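PDB 1T6U: superoxide dismutase [Ni] from Streptomyces coelicolor, which catalyses the dismutation of superoxide to hydrogen peroxide and molecular oxygen at a nickel centre. Local coordinates for the interface of chains A and B. Residues are numbered along the deposited sequence; one frame, centred on the assembly and turned at random. Chains: chain A/B, Superoxide dismutase [Ni].

The interface of chains A and B. Residues chain A 16, 19-20, 23-24; chain B 1, 6, 8.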
loop_
_atom_site.group_PDB
_atom_site.type_symbol
_atom_site.label_atom_id
_atom_site.label_comp_id
_atom_site.label_asym_id
_atom_site.label_seq_id
_atom_site.Cartn_x
_atom_site.Cartn_y
_atom_site.Cartn_z
ATOM N N ILE A 16 -0.314 14.461 13.824
ATOM C CA ILE A 16 1.093 14.066 13.859
ATOM C C ILE A 16 1.648 13.984 12.459
ATOM O O ILE A 16 2.808 14.344 12.265
ATOM C CB ILE A 16 1.193 12.723 14.626
ATOM C CG1 ILE A 16 0.722 12.812 16.081
ATOM C CG2 ILE A 16 2.591 12.142 14.489
ATOM C CD1 ILE A 16 0.271 11.538 16.777
ATOM N N GLU A 19 2.386 17.528 11.506
ATOM C CA GLU A 19 3.587 17.940 12.206
ATOM C C GLU A 19 4.847 17.463 11.474
ATOM O O GLU A 19 5.836 18.156 11.326
ATOM C CB GLU A 19 3.513 17.405 13.652
ATOM C CG GLU A 19 2.547 18.128 14.561
ATOM C CD GLU A 19 2.409 17.504 15.931
ATOM O OE1 GLU A 19 1.596 18.023 16.739
ATOM O OE2 GLU A 19 3.079 16.488 16.228
ATOM N N SER A 20 4.810 16.197 11.004
ATOM C CA SER A 20 5.969 15.703 10.272
ATOM C C SER A 20 6.119 16.471 8.950
ATOM O O SER A 20 7.244 16.811 8.583
ATOM C CB SER A 20 5.950 14.156 10.203
ATOM O OG SER A 20 5.152 13.848 9.137
ATOM N N ALA A 23 7.805 19.715 9.856
ATOM C CA ALA A 23 9.180 19.416 10.244
ATOM C C ALA A 23 10.060 19.154 9.022
ATOM O O ALA A 23 11.201 19.637 8.963
ATOM C CB ALA A 23 9.258 18.242 11.197
ATOM N N VAL A 24 9.567 18.410 8.067
ATOM C CA VAL A 24 10.280 18.176 6.816
ATOM C C VAL A 24 10.544 19.477 6.088
ATOM O O VAL A 24 11.668 19.721 5.627
ATOM C CB VAL A 24 9.532 17.153 5.945
ATOM C CG1 VAL A 24 10.182 17.040 4.571
ATOM C CG2 VAL A 24 9.544 15.784 6.610
ATOM N N HIS B 1 9.202 9.964 12.022
ATOM C CA HIS B 1 8.853 8.554 11.995
ATOM C C HIS B 1 8.878 8.035 10.565
ATOM O O HIS B 1 8.575 6.864 10.327
ATOM C CB HIS B 1 7.475 8.281 12.600
ATOM C CG HIS B 1 6.442 9.240 12.074
ATOM N ND1 HIS B 1 5.949 10.248 12.853
ATOM C CD2 HIS B 1 5.786 9.359 10.901
ATOM C CE1 HIS B 1 5.052 10.942 12.174
ATOM N NE2 HIS B 1 4.936 10.425 10.965
ATOM N N CYS B 6 12.627 13.037 10.194
ATOM C CA CYS B 6 11.801 14.210 10.441
ATOM C C CYS B 6 11.849 14.678 11.894
ATOM O O CYS B 6 11.486 15.829 12.141
ATOM C CB CYS B 6 10.352 13.978 10.020
ATOM S SG CYS B 6 9.458 12.799 11.078
ATOM N N VAL B 8 9.927 13.603 14.325
ATOM C CA VAL B 8 8.578 13.570 14.903
ATOM C C VAL B 8 8.242 12.130 15.205
ATOM O O VAL B 8 8.187 11.313 14.292
ATOM C CB VAL B 8 7.541 14.189 13.959
ATOM C CG1 VAL B 8 6.131 14.069 14.520
ATOM C CG2 VAL B 8 7.840 15.661 13.658
#
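The imidazole of B:His1 meets A:Ile16 and A:Ser20 on opposite sides of its ring plane. Methyl CG2 of A:Ile16 meets the CE1 corner at 3.6 Å from CE1, well tilted from the ring plane. CB of A:Ser20 lies on the other side, out past the rim at CE1 and NE2, 3.9 Å from CE1. The nickel-ligand sulfur SG of B:Cys6 lies over the ring on that same side. CG of B:His1 sits between the backbone N and the carbonyl carbon (chi1 47°), which turns the ring towards chain A. A weak hydrogen bond from ND1 of B:His1 to the backbone O of B:Val8 may help hold it.

B:Val8 lays its two methyls along helix 12-30. CG1 reaches to CG2 of A:Ile16. CG2 packs 3.8 Å from CB of A:Ala23 and also touches CA of A:Ser20. CG1 lies anti to the backbone N (chi1 176°), which sets this spread.

SG of B:Cys6 rests 3.9 Å from CB of A:Ser20, and its CB meets CG2 of A:Val24. The backbone O of B:Cys6 lies 3.4 Å from CB of A:Ala23. The backbone N of B:Val8 donates a hydrogen bond to SG of B:Cys6, 3.4 Å long, and helps fix the sulfur.

B:His1 and B:Cys6 are nickel ligands, on the N-terminal hook before the helical bundle. Helix 12-30 of chain A packs against this hook. The neighbouring subunit thus backs the catalytic loop in the homohexamer, and two-fold symmetry repeats the contact.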